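Long-range contacts in probable quinone reductase Qor (NADPH:quinone reductase) (Zeta-crystallin homolog protein) (Mycobacterium tuberculosis, PDB 4RVU), which binds NADPH and probably acts as a quinone reductase, passing electrons from this cofactor to quinone substrates: residues H6-T11 with Y307-A312; V87-V92 with T111-D116; T163-H168 with E297-A302; W202-R207 with L233-V238. All coordinates share one frame; numbering follows the deposited sequence.

Interaction 1. Residues H6-T11 with Y307-A312; sequences HAIEVT and YPLADA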
loop_
_atom_site.group_PDB
_atom_site.type_symbol
_atom_site.label_atom_id
_atom_site.label_comp_id
_atom_site.label_asym_id
_atom_site.label_seq_id
_atom_site.Cartn_x
_atom_site.Cartn_y
_atom_site.Cartn_z
ATOM N N HIS A 6 -34.147 9.383 -25.626
ATOM C CA HIS A 6 -34.384 8.584 -24.431
ATOM C C HIS A 6 -33.146 8.570 -23.527
ATOM O O HIS A 6 -32.012 8.572 -24.011
ATOM C CB HIS A 6 -34.792 7.160 -24.806
ATOM C CG HIS A 6 -36.056 7.088 -25.604
ATOM N ND1 HIS A 6 -36.095 6.623 -26.902
ATOM C CD2 HIS A 6 -37.332 7.424 -25.287
ATOM C CE1 HIS A 6 -37.339 6.672 -27.350
ATOM N NE2 HIS A 6 -38.106 7.158 -26.389
ATOM N N ALA A 7 -33.380 8.574 -22.217
ATOM C CA ALA A 7 -32.307 8.546 -21.225
ATOM C C ALA A 7 -32.817 7.925 -19.936
ATOM O O ALA A 7 -34.028 7.836 -19.717
ATOM C CB ALA A 7 -31.766 9.954 -20.956
ATOM N N ILE A 8 -31.884 7.507 -19.087
ATOM C CA ILE A 8 -32.217 6.963 -17.783
ATOM C C ILE A 8 -31.793 7.985 -16.738
ATOM O O ILE A 8 -30.597 8.218 -16.508
ATOM C CB ILE A 8 -31.530 5.609 -17.532
ATOM C CG1 ILE A 8 -31.958 4.575 -18.588
ATOM C CG2 ILE A 8 -31.854 5.084 -16.135
ATOM C CD1 ILE A 8 -33.376 4.012 -18.398
ATOM N N GLU A 9 -32.775 8.623 -16.118
ATOM C CA GLU A 9 -32.481 9.717 -15.201
ATOM C C GLU A 9 -32.785 9.312 -13.771
ATOM O O GLU A 9 -33.746 8.582 -13.510
ATOM C CB GLU A 9 -33.308 10.941 -15.584
ATOM C CG GLU A 9 -33.167 12.122 -14.641
ATOM C CD GLU A 9 -34.170 13.207 -14.954
ATOM O OE1 GLU A 9 -35.384 12.957 -14.790
ATOM O OE2 GLU A 9 -33.745 14.301 -15.377
ATOM N N VAL A 10 -31.953 9.785 -12.849
ATOM C CA VAL A 10 -32.173 9.591 -11.423
ATOM C C VAL A 10 -32.567 10.939 -10.819
ATOM O O VAL A 10 -31.801 11.900 -10.882
ATOM C CB VAL A 10 -30.912 9.026 -10.753
ATOM C CG1 VAL A 10 -31.099 8.896 -9.249
ATOM C CG2 VAL A 10 -30.572 7.674 -11.363
ATOM N N THR A 11 -33.782 11.005 -10.280
ATOM C CA THR A 11 -34.329 12.219 -9.679
ATOM C C THR A 11 -34.152 12.146 -8.167
ATOM O O THR A 11 -33.952 13.159 -7.487
ATOM C CB THR A 11 -35.819 12.384 -10.060
ATOM O OG1 THR A 11 -35.909 12.858 -11.410
ATOM C CG2 THR A 11 -36.529 13.370 -9.145
ATOM N N TYR A 307 -29.238 -5.854 -22.461
ATOM C CA TYR A 307 -30.530 -5.350 -22.027
ATOM C C TYR A 307 -30.902 -4.138 -22.865
ATOM O O TYR A 307 -30.030 -3.355 -23.268
ATOM C CB TYR A 307 -30.467 -4.888 -20.564
ATOM C CG TYR A 307 -30.051 -5.931 -19.560
ATOM C CD1 TYR A 307 -28.710 -6.277 -19.401
ATOM C CD2 TYR A 307 -30.992 -6.544 -18.735
ATOM C CE1 TYR A 307 -28.325 -7.230 -18.462
ATOM C CE2 TYR A 307 -30.614 -7.496 -17.798
ATOM C CZ TYR A 307 -29.281 -7.828 -17.667
ATOM O OH TYR A 307 -28.905 -8.767 -16.735
ATOM N N PRO A 308 -32.206 -3.956 -23.118
ATOM C CA PRO A 308 -32.634 -2.685 -23.706
ATOM C C PRO A 308 -32.281 -1.544 -22.747
ATOM O O PRO A 308 -32.277 -1.758 -21.519
ATOM C CB PRO A 308 -34.159 -2.844 -23.817
ATOM C CG PRO A 308 -34.411 -4.353 -23.768
ATOM C CD PRO A 308 -33.334 -4.867 -22.848
ATOM N N LEU A 309 -31.973 -0.370 -23.292
ATOM C CA LEU A 309 -31.648 0.798 -22.479
ATOM C C LEU A 309 -32.745 1.060 -21.467
ATOM O O LEU A 309 -32.468 1.384 -20.314
ATOM C CB LEU A 309 -31.436 2.033 -23.365
ATOM C CG LEU A 309 -31.377 3.411 -22.693
ATOM C CD1 LEU A 309 -30.215 3.490 -21.719
ATOM C CD2 LEU A 309 -31.248 4.485 -23.761
ATOM N N ALA A 310 -33.997 0.889 -21.883
ATOM C CA ALA A 310 -35.122 1.154 -20.984
ATOM C C ALA A 310 -35.162 0.203 -19.797
ATOM O O ALA A 310 -35.827 0.483 -18.791
ATOM C CB ALA A 310 -36.462 1.122 -21.756
ATOM N N ASP A 311 -34.465 -0.926 -19.919
ATOM C CA ASP A 311 -34.407 -1.914 -18.849
ATOM C C ASP A 311 -33.131 -1.827 -18.021
ATOM O O ASP A 311 -32.652 -2.838 -17.510
ATOM C CB ASP A 311 -34.525 -3.328 -19.417
ATOM C CG ASP A 311 -35.924 -3.662 -19.880
ATOM O OD1 ASP A 311 -36.880 -2.989 -19.445
ATOM O OD2 ASP A 311 -36.059 -4.624 -20.665
ATOM N N ALA A 312 -32.586 -0.621 -17.884
ATOM C CA ALA A 312 -31.453 -0.396 -16.986
ATOM C C ALA A 312 -31.773 -0.922 -15.588
ATOM O O ALA A 312 -30.911 -1.484 -14.909
ATOM C CB ALA A 312 -31.115 1.077 -16.935
#
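Ile8 gives the largest share of this contact from strand 6-10, laying its side chain against a turn built by Leu309, Ala310 and Ala312. Its CD1 sits 3.4 Å from the backbone O of Leu309, while its CG1 is 3.7 Å from Leu309 CD1. A third surface is Ala312, whose CB stands 4.0 Å from Ile8 CG1. The branched side chains of Ile8 and Leu309 run antiparallel, flank to flank and not tip to tip. Torsions explain the fit: Ile8 CG1 is anti to the carbonyl carbon (chi1 -60°), and chi2 bends CD1 round onto the turn, whereas Leu309 CG is anti to its own N (chi1 167°). With the CA atoms of Ile8 and Ala310 7.2 Å apart, the backbones are too distant to pair, and the contact is van der Waals in nature, one partner being a carbonyl oxygen.

The turn is held by its own backbone: Asp311 N donates to Pro308 O at 2.8 Å, and Ala312 N to Leu309 O at 3.2 Å. Leu309 O therefore accepts a hydrogen bond while its surface also meets the Ile8 methyl. Asp311, at the N-cap position, makes no capping bond with its side chain and instead forms a salt bridge with Arg314.

Ile8 is positioned by its strand: Ala7 and Glu9 bond through their backbones to Val22 and Arg20 of strand 20-24, and His6 and Ile8 to Glu102 and Tyr100. Ala312, the first residue of helix 312-320, also rests on Leu330 of strand 327-331. The contact thus ties the N-terminal strand to the junction between strand 303-308 and helix 312-320.

Interaction 2. Residues V87-V92 with T111-D116; sequences VGDRVV and TAKVPD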
loop_
_atom_site.group_PDB
_atom_site.type_symbol
_atom_site.label_atom_id
_atom_site.label_comp_id
_atom_site.label_asym_id
_atom_site.label_seq_id
_atom_site.Cartn_x
_atom_site.Cartn_y
_atom_site.Cartn_z
ATOM N N VAL A 87 -15.881 13.779 -36.454
ATOM C CA VAL A 87 -17.277 13.379 -36.634
ATOM C C VAL A 87 -17.344 12.136 -37.513
ATOM O O VAL A 87 -16.642 12.045 -38.524
ATOM C CB VAL A 87 -18.130 14.510 -37.261
ATOM C CG1 VAL A 87 -19.457 13.974 -37.745
ATOM C CG2 VAL A 87 -18.352 15.631 -36.252
ATOM N N GLY A 88 -18.162 11.166 -37.111
ATOM C CA GLY A 88 -18.283 9.920 -37.848
ATOM C C GLY A 88 -17.471 8.769 -37.271
ATOM O O GLY A 88 -17.779 7.597 -37.538
ATOM N N ASP A 89 -16.427 9.087 -36.503
ATOM C CA ASP A 89 -15.583 8.043 -35.915
ATOM C C ASP A 89 -16.349 7.216 -34.882
ATOM O O ASP A 89 -17.165 7.763 -34.127
ATOM C CB ASP A 89 -14.333 8.641 -35.245
ATOM C CG ASP A 89 -13.279 9.100 -36.241
ATOM O OD1 ASP A 89 -13.390 8.772 -37.437
ATOM O OD2 ASP A 89 -12.319 9.783 -35.816
ATOM N N ARG A 90 -16.075 5.908 -34.853
ATOM C CA ARG A 90 -16.575 5.020 -33.805
ATOM C C ARG A 90 -15.616 5.147 -32.633
ATOM O O ARG A 90 -14.403 4.969 -32.799
ATOM C CB ARG A 90 -16.588 3.561 -34.266
ATOM C CG ARG A 90 -17.651 3.209 -35.284
ATOM C CD ARG A 90 -17.415 1.787 -35.821
ATOM N NE ARG A 90 -17.737 0.799 -34.812
ATOM C CZ ARG A 90 -16.947 -0.204 -34.437
ATOM N NH1 ARG A 90 -15.760 -0.402 -35.009
ATOM N NH2 ARG A 90 -17.361 -1.021 -33.486
ATOM N N VAL A 91 -16.148 5.464 -31.460
ATOM C CA VAL A 91 -15.289 5.764 -30.316
ATOM C C VAL A 91 -15.842 5.142 -29.048
ATOM O O VAL A 91 -17.001 4.734 -29.003
ATOM C CB VAL A 91 -15.112 7.279 -30.109
ATOM C CG1 VAL A 91 -14.366 7.915 -31.283
ATOM C CG2 VAL A 91 -16.457 7.960 -29.859
ATOM N N VAL A 92 -15.016 5.067 -28.015
ATOM C CA VAL A 92 -15.467 4.511 -26.754
ATOM C C VAL A 92 -14.809 5.283 -25.614
ATOM O O VAL A 92 -13.653 5.689 -25.716
ATOM C CB VAL A 92 -15.199 2.983 -26.679
ATOM C CG1 VAL A 92 -13.711 2.668 -26.828
ATOM C CG2 VAL A 92 -15.763 2.386 -25.388
ATOM N N THR A 111 -11.278 9.535 -24.576
ATOM C CA THR A 111 -12.063 8.761 -25.532
ATOM C C THR A 111 -11.097 8.112 -26.515
ATOM O O THR A 111 -10.169 8.763 -27.001
ATOM C CB THR A 111 -13.040 9.668 -26.302
ATOM O OG1 THR A 111 -13.956 10.275 -25.382
ATOM C CG2 THR A 111 -13.830 8.862 -27.324
ATOM N N ALA A 112 -11.319 6.838 -26.825
ATOM C CA ALA A 112 -10.463 6.128 -27.775
ATOM C C ALA A 112 -11.238 5.754 -29.023
ATOM O O ALA A 112 -12.428 5.421 -28.948
ATOM C CB ALA A 112 -9.888 4.869 -27.133
ATOM N N LYS A 113 -10.562 5.792 -30.169
ATOM C CA LYS A 113 -11.135 5.243 -31.396
ATOM C C LYS A 113 -11.210 3.738 -31.279
ATOM O O LYS A 113 -10.272 3.107 -30.800
ATOM C CB LYS A 113 -10.274 5.607 -32.612
ATOM C CG LYS A 113 -10.338 7.080 -33.017
ATOM C CD LYS A 113 -9.361 7.379 -34.159
ATOM C CE LYS A 113 -9.403 8.848 -34.568
ATOM N NZ LYS A 113 -8.519 9.144 -35.737
ATOM N N VAL A 114 -12.324 3.159 -31.720
ATOM C CA VAL A 114 -12.494 1.716 -31.707
ATOM C C VAL A 114 -11.900 1.151 -32.998
ATOM O O VAL A 114 -12.132 1.698 -34.072
ATOM C CB VAL A 114 -13.987 1.348 -31.600
ATOM C CG1 VAL A 114 -14.178 -0.163 -31.552
ATOM C CG2 VAL A 114 -14.594 2.005 -30.352
ATOM N N PRO A 115 -11.091 0.086 -32.889
ATOM C CA PRO A 115 -10.499 -0.561 -34.066
ATOM C C PRO A 115 -11.606 -1.099 -34.977
ATOM O O PRO A 115 -12.691 -1.440 -34.490
ATOM C CB PRO A 115 -9.692 -1.714 -33.458
ATOM C CG PRO A 115 -9.371 -1.254 -32.066
ATOM C CD PRO A 115 -10.611 -0.516 -31.631
ATOM N N ASP A 116 -11.351 -1.167 -36.277
ATOM C CA ASP A 116 -12.404 -1.552 -37.207
ATOM C C ASP A 116 -12.885 -2.997 -37.043
ATOM O O ASP A 116 -13.981 -3.338 -37.490
ATOM C CB ASP A 116 -11.961 -1.304 -38.650
ATOM C CG ASP A 116 -11.897 0.172 -39.000
ATOM O OD1 ASP A 116 -12.611 0.979 -38.362
ATOM O OD2 ASP A 116 -11.136 0.515 -39.931
HETATM O O HOH W 1 -10.590 10.863 -37.423
HETATM O O HOH W 2 -13.899 1.596 -36.279
#
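Strands 90-92 and 111-113 run antiparallel but well off the ideal: their axes approach to 4.6 Å at an angle of 141°. Val92 and Ala112 form a hydrogen-bonded pair: each N donates to the other residue's O, both at 2.8 Å. Val91 and Lys113 are the adjoining non-hydrogen-bonded pair, their CA atoms 4.3 Å apart. Beyond it Val114 N donates to Arg90 O along a nearly straight bond (175°), the donor lying above the carbonyl plane, so pairing persists past the end of strand 111-113.

Side chains divide between the sheet's faces. On the one carrying Val91, its CB presses on Thr111 CG2 at 3.5 Å, tighter than usual for two carbons. On the other, Val92 CG1, turned into the crowded position between N and carbonyl carbon (chi1 59°), meets Val114 CG2 at 3.7 Å, the chains crossing at about a right angle.

Arg90, bent at chi3, brings its guanidinium over Val114, CB lying above one face. At its edge NH1 makes a weak bond to Pro115 O, and a water joins NH1 to Val114 O and Asp116 OD1; NH2 is held by Val118 O and Ser120. Asp89 OD2, bonded to Ser86 N, forms a long salt bridge with Lys113 NZ at 3.9 Å, supplemented by a water that donates to OD2 and accepts from NZ.

Val91 also bonds to Gly69 of strand 67-74, and Phe291 of helix 280-295 packs on Val92. This antiparallel pairing, with strand 103-107 between its partners in the chain, belongs to the GroES-like domain of the alcohol dehydrogenase family, the side chain of Val92 about 14 Å from the bound NADPH.

Interaction 3. Residues T163-H168 with E297-A302; sequences TQWATH and EAITVA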
loop_
_atom_site.group_PDB
_atom_site.type_symbol
_atom_site.label_atom_id
_atom_site.label_comp_id
_atom_site.label_asym_id
_atom_site.label_seq_id
_atom_site.Cartn_x
_atom_site.Cartn_y
_atom_site.Cartn_z
ATOM N N THR A 163 -8.155 -12.212 -15.238
ATOM C CA THR A 163 -7.740 -13.611 -15.278
ATOM C C THR A 163 -7.049 -13.926 -16.597
ATOM O O THR A 163 -5.930 -14.450 -16.608
ATOM C CB THR A 163 -8.934 -14.529 -15.046
ATOM O OG1 THR A 163 -9.452 -14.269 -13.734
ATOM C CG2 THR A 163 -8.534 -15.997 -15.154
ATOM N N GLN A 164 -7.684 -13.541 -17.704
ATOM C CA GLN A 164 -7.097 -13.775 -19.014
ATOM C C GLN A 164 -5.772 -13.067 -19.181
ATOM O O GLN A 164 -4.800 -13.659 -19.664
ATOM C CB GLN A 164 -8.045 -13.312 -20.110
ATOM C CG GLN A 164 -9.344 -14.079 -20.179
ATOM C CD GLN A 164 -10.232 -13.532 -21.272
ATOM O OE1 GLN A 164 -10.034 -13.828 -22.451
ATOM N NE2 GLN A 164 -11.202 -12.705 -20.891
ATOM N N TRP A 165 -5.739 -11.795 -18.791
ATOM C CA TRP A 165 -4.575 -10.959 -19.047
ATOM C C TRP A 165 -3.393 -11.420 -18.200
ATOM O O TRP A 165 -2.282 -11.567 -18.709
ATOM C CB TRP A 165 -4.894 -9.491 -18.762
ATOM C CG TRP A 165 -4.101 -8.537 -19.597
ATOM C CD1 TRP A 165 -2.914 -8.786 -20.233
ATOM C CD2 TRP A 165 -4.459 -7.185 -19.925
ATOM N NE1 TRP A 165 -2.504 -7.660 -20.920
ATOM C CE2 TRP A 165 -3.439 -6.671 -20.752
ATOM C CE3 TRP A 165 -5.535 -6.365 -19.587
ATOM C CZ2 TRP A 165 -3.475 -5.368 -21.262
ATOM C CZ3 TRP A 165 -5.571 -5.071 -20.094
ATOM C CH2 TRP A 165 -4.545 -4.586 -20.919
ATOM N N ALA A 166 -3.641 -11.662 -16.915
ATOM C CA ALA A 166 -2.606 -12.197 -16.029
ATOM C C ALA A 166 -2.083 -13.545 -16.536
ATOM O O ALA A 166 -0.874 -13.773 -16.580
ATOM C CB ALA A 166 -3.130 -12.317 -14.588
ATOM N N THR A 167 -2.989 -14.432 -16.935
ATOM C CA THR A 167 -2.591 -15.738 -17.475
ATOM C C THR A 167 -1.686 -15.576 -18.693
ATOM O O THR A 167 -0.661 -16.248 -18.810
ATOM C CB THR A 167 -3.814 -16.572 -17.843
ATOM O OG1 THR A 167 -4.564 -16.825 -16.646
ATOM C CG2 THR A 167 -3.395 -17.900 -18.468
ATOM N N HIS A 168 -2.059 -14.667 -19.589
ATOM C CA HIS A 168 -1.230 -14.351 -20.749
ATOM C C HIS A 168 0.158 -13.870 -20.345
ATOM O O HIS A 168 1.142 -14.152 -21.033
ATOM C CB HIS A 168 -1.898 -13.284 -21.615
ATOM C CG HIS A 168 -1.009 -12.748 -22.693
ATOM N ND1 HIS A 168 -0.653 -13.491 -23.800
ATOM C CD2 HIS A 168 -0.391 -11.551 -22.827
ATOM C CE1 HIS A 168 0.137 -12.768 -24.575
ATOM N NE2 HIS A 168 0.312 -11.588 -24.006
ATOM N N GLU A 297 -5.615 -11.708 -29.190
ATOM C CA GLU A 297 -6.354 -12.732 -28.449
ATOM C C GLU A 297 -5.624 -13.146 -27.175
ATOM O O GLU A 297 -5.835 -14.244 -26.654
ATOM C CB GLU A 297 -6.695 -13.945 -29.333
ATOM C CG GLU A 297 -7.641 -13.614 -30.479
ATOM C CD GLU A 297 -8.065 -14.840 -31.279
ATOM O OE1 GLU A 297 -7.437 -15.118 -32.318
ATOM O OE2 GLU A 297 -9.029 -15.516 -30.870
ATOM N N ALA A 298 -4.766 -12.258 -26.680
ATOM C CA ALA A 298 -4.220 -12.388 -25.327
ATOM C C ALA A 298 -5.384 -12.379 -24.349
ATOM O O ALA A 298 -5.373 -13.076 -23.332
ATOM C CB ALA A 298 -3.266 -11.252 -25.018
ATOM N N ILE A 299 -6.388 -11.565 -24.661
ATOM C CA ILE A 299 -7.666 -11.617 -23.965
ATOM C C ILE A 299 -8.785 -11.602 -24.992
ATOM O O ILE A 299 -8.593 -11.151 -26.130
ATOM C CB ILE A 299 -7.872 -10.434 -22.993
ATOM C CG1 ILE A 299 -8.120 -9.131 -23.752
ATOM C CG2 ILE A 299 -6.704 -10.308 -21.993
ATOM C CD1 ILE A 299 -8.396 -7.937 -22.843
ATOM N N THR A 300 -9.947 -12.109 -24.593
ATOM C CA THR A 300 -11.158 -12.015 -25.400
ATOM C C THR A 300 -12.283 -11.534 -24.493
ATOM O O THR A 300 -12.638 -12.207 -23.529
ATOM C CB THR A 300 -11.530 -13.376 -26.026
ATOM O OG1 THR A 300 -10.496 -13.783 -26.935
ATOM C CG2 THR A 300 -12.864 -13.288 -26.792
ATOM N N VAL A 301 -12.838 -10.360 -24.794
ATOM C CA VAL A 301 -13.895 -9.797 -23.963
ATOM C C VAL A 301 -15.239 -10.177 -24.540
ATOM O O VAL A 301 -15.633 -9.667 -25.589
ATOM C CB VAL A 301 -13.792 -8.276 -23.857
ATOM C CG1 VAL A 301 -14.921 -7.731 -22.976
ATOM C CG2 VAL A 301 -12.430 -7.874 -23.280
ATOM N N ALA A 302 -15.941 -11.081 -23.867
ATOM C CA ALA A 302 -17.238 -11.545 -24.360
ATOM C C ALA A 302 -18.314 -10.576 -23.899
ATOM O O ALA A 302 -18.150 -9.894 -22.887
ATOM C CB ALA A 302 -17.530 -12.942 -23.846
HETATM O O HOH W 3 -4.988 -15.489 -21.746
#
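The imidazole of His168 has the methyl of Ala298 over one face: Ala298 CB stands 3.5 Å from the ring centroid and only 5° off the normal, a well-centred CH-pi contact. The Trp165 indole is met obliquely by Ile299, whose CG2 lies 3.8 Å from Trp165 CB, near where the ring joins the backbone. Farther out, that indole meets the ring of His134 and packs on Leu290 and Ala293 of helix 280-295.

The third flat group, the amide of Gln164, reads both backbone polar atoms of one residue. Thr300 N donates to Gln164 OE1 at 2.7 Å, and Gln164 NE2 donates to Thr300 O at 3.0 Å, the acceptor lying within 4° of the amide plane. Gln164 is extended beyond CG, which carries the amide from helix 157-168 across to the loop, and its CB rests 3.8 Å from Ile299 CG2. NE2 is also hydrogen-bonded to Leu160 O, one turn earlier in the helix.

A water donates to both Gln164 O and Ala298 O, bridging the two carbonyls.

Chemically, the paired bonds fix the rotation of the amide, since OE1 must accept where NE2 gives. The amide meets both the N-H and the C=O of Thr300, as a strand backbone would, fastening the loop between helix 280-295 and strand 303-308 to a helix of the nucleotide-binding domain.

Interaction 4. Residues W202-R207 with L233-V238; sequences WQFAGR and LASLAV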
loop_
_atom_site.group_PDB
_atom_site.type_symbol
_atom_site.label_atom_id
_atom_site.label_comp_id
_atom_site.label_asym_id
_atom_site.label_seq_id
_atom_site.Cartn_x
_atom_site.Cartn_y
_atom_site.Cartn_z
ATOM N N TRP A 202 -9.161 -17.566 7.975
ATOM C CA TRP A 202 -8.043 -18.482 8.156
ATOM C C TRP A 202 -8.225 -19.778 7.382
ATOM O O TRP A 202 -7.272 -20.297 6.804
ATOM C CB TRP A 202 -7.822 -18.734 9.648
ATOM C CG TRP A 202 -7.698 -17.435 10.342
ATOM C CD1 TRP A 202 -8.589 -16.870 11.215
ATOM C CD2 TRP A 202 -6.649 -16.478 10.159
ATOM N NE1 TRP A 202 -8.131 -15.631 11.614
ATOM C CE2 TRP A 202 -6.945 -15.368 10.975
ATOM C CE3 TRP A 202 -5.472 -16.466 9.396
ATOM C CZ2 TRP A 202 -6.104 -14.254 11.048
ATOM C CZ3 TRP A 202 -4.645 -15.363 9.468
ATOM C CH2 TRP A 202 -4.961 -14.272 10.289
ATOM N N GLN A 203 -9.452 -20.288 7.377
ATOM C CA GLN A 203 -9.811 -21.463 6.586
ATOM C C GLN A 203 -9.475 -21.251 5.111
ATOM O O GLN A 203 -8.757 -22.045 4.492
ATOM C CB GLN A 203 -11.309 -21.741 6.723
ATOM C CG GLN A 203 -11.708 -22.404 8.028
ATOM C CD GLN A 203 -11.309 -23.865 8.070
ATOM O OE1 GLN A 203 -11.610 -24.630 7.148
ATOM N NE2 GLN A 203 -10.617 -24.261 9.136
ATOM N N PHE A 204 -10.000 -20.163 4.562
ATOM C CA PHE A 204 -9.763 -19.805 3.167
ATOM C C PHE A 204 -8.280 -19.561 2.899
ATOM O O PHE A 204 -7.737 -20.052 1.919
ATOM C CB PHE A 204 -10.585 -18.573 2.809
ATOM C CG PHE A 204 -10.423 -18.125 1.383
ATOM C CD1 PHE A 204 -11.211 -18.671 0.377
ATOM C CD2 PHE A 204 -9.493 -17.146 1.051
ATOM C CE1 PHE A 204 -11.072 -18.254 -0.940
ATOM C CE2 PHE A 204 -9.348 -16.722 -0.268
ATOM C CZ PHE A 204 -10.136 -17.285 -1.264
ATOM N N ALA A 205 -7.619 -18.806 3.775
ATOM C CA ALA A 205 -6.189 -18.559 3.610
ATOM C C ALA A 205 -5.388 -19.863 3.572
ATOM O O ALA A 205 -4.429 -19.988 2.815
ATOM C CB ALA A 205 -5.662 -17.621 4.694
ATOM N N GLY A 206 -5.781 -20.831 4.390
ATOM C CA GLY A 206 -5.169 -22.149 4.330
ATOM C C GLY A 206 -5.276 -22.800 2.951
ATOM O O GLY A 206 -4.305 -23.388 2.467
ATOM N N ARG A 207 -6.440 -22.690 2.315
ATOM C CA ARG A 207 -6.623 -23.230 0.959
ATOM C C ARG A 207 -5.603 -22.596 0.015
ATOM O O ARG A 207 -4.869 -23.286 -0.698
ATOM C CB ARG A 207 -8.031 -22.936 0.439
ATOM C CG ARG A 207 -9.120 -22.985 1.488
ATOM C CD ARG A 207 -9.415 -24.408 1.926
ATOM N NE ARG A 207 -10.535 -24.978 1.184
ATOM C CZ ARG A 207 -10.411 -25.630 0.033
ATOM N NH1 ARG A 207 -9.208 -25.797 -0.508
ATOM N NH2 ARG A 207 -11.485 -26.117 -0.583
ATOM N N LEU A 233 -6.556 -10.436 2.949
ATOM C CA LEU A 233 -5.414 -10.002 3.757
ATOM C C LEU A 233 -4.631 -11.205 4.304
ATOM O O LEU A 233 -3.395 -11.217 4.298
ATOM C CB LEU A 233 -5.883 -9.082 4.889
ATOM C CG LEU A 233 -4.783 -8.550 5.818
ATOM C CD1 LEU A 233 -3.801 -7.732 5.012
ATOM C CD2 LEU A 233 -5.355 -7.717 6.946
ATOM N N ALA A 234 -5.354 -12.232 4.746
ATOM C CA ALA A 234 -4.732 -13.438 5.309
ATOM C C ALA A 234 -4.051 -14.345 4.279
ATOM O O ALA A 234 -3.322 -15.270 4.653
ATOM C CB ALA A 234 -5.759 -14.233 6.111
ATOM N N SER A 235 -4.311 -14.111 2.989
ATOM C CA SER A 235 -3.776 -14.971 1.939
ATOM C C SER A 235 -2.470 -14.503 1.302
ATOM O O SER A 235 -1.937 -15.179 0.423
ATOM C CB SER A 235 -4.827 -15.181 0.846
ATOM O OG SER A 235 -6.027 -15.674 1.401
ATOM N N LEU A 236 -1.947 -13.362 1.746
ATOM C CA LEU A 236 -0.809 -12.729 1.071
ATOM C C LEU A 236 0.579 -13.274 1.402
ATOM O O LEU A 236 0.868 -13.660 2.536
ATOM C CB LEU A 236 -0.799 -11.233 1.364
ATOM C CG LEU A 236 -1.835 -10.432 0.590
ATOM C CD1 LEU A 236 -2.074 -9.107 1.284
ATOM C CD2 LEU A 236 -1.342 -10.206 -0.832
ATOM N N ALA A 237 1.448 -13.266 0.399
ATOM C CA ALA A 237 2.853 -13.565 0.615
ATOM C C ALA A 237 3.463 -12.392 1.365
ATOM O O ALA A 237 2.883 -11.300 1.395
ATOM C CB ALA A 237 3.559 -13.773 -0.699
ATOM N N VAL A 238 4.626 -12.614 1.971
ATOM C CA VAL A 238 5.328 -11.540 2.682
ATOM C C VAL A 238 5.573 -10.364 1.736
ATOM O O VAL A 238 6.055 -10.555 0.611
ATOM C CB VAL A 238 6.671 -12.038 3.282
ATOM C CG1 VAL A 238 7.484 -10.863 3.858
ATOM C CG2 VAL A 238 6.412 -13.085 4.349
#
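Trp202 leaves helix 201-212 with CG anti to its carbonyl carbon (chi1 -53°), and although the start of its side chain points away from residues 233-238, the indole swings back so that its six-membered ring reaches Ala234. Phe204 takes the other choice, CG anti to the backbone N (chi1 -179°), which brings one ring edge round to Ser235. Ser235 OG is anti to the carbonyl carbon (chi1 -55°), placing the hydroxyl near the helix.

In space Ala205 sits between the two rings, pointing toward the facing segment. Its CB is 3.7 Å from Ala234 CB and closer still, 3.3 Å, to Ala234 O. Small side chains allow this approach: the CA atoms of Ala205 and Ser235 are only 4.6 Å apart. Trp202 CZ3 touches the same Ala234 methyl at 3.7 Å, meeting it obliquely, so that methyl is shared between indole and alanine. Ser235 OG lies 3.6 Å from Ala205 CA and 3.8 Å from Phe204 CD2, near the plane of the phenyl ring.

Helix 201-212 leads from strand 193-195 to strand 217-222, and helix 229-234 leads, through the short strand 236-237, to strand 240-244, so the contact joins successive crossover helices of the Rossmann-type domain. Phe204 is about 6 Å, side chain to side chain, from the NADPH-binding Tyr197.

The interface is close van der Waals contact, its buried polar atoms being satisfied from outside the pair: Ser235 OG bonds to Ala231 O, and Arg209 NH2 to both Ala234 O and Leu236 O. The arginine would also tend to balance the carbonyl dipole of Ala234, at the end of helix 229-234.

How the interactions relate
Interaction 1 joins the N-terminal strand to a late part of the chain and encloses the other three; interaction 2 then closes before interaction 3 opens, and interaction 4 is nested within interaction 3. The centres of interactions 1 and 2 lie about 23 Å apart, those of interactions 2 and 3 about 22 Å, and those of interactions 3 and 4 about 26 Å, with none touching. Interactions 1 and 2 reach the same mixed sheet, whereas helix 157-168 of interaction 3 and the helices of interaction 4 belong to the nucleotide-binding region. Helix 280-295 packs against both interactions 2 and 3, linking the two parts. Interactions 2 and 4, their centres about 43 Å apart, lie on opposite sides of the chain's centre.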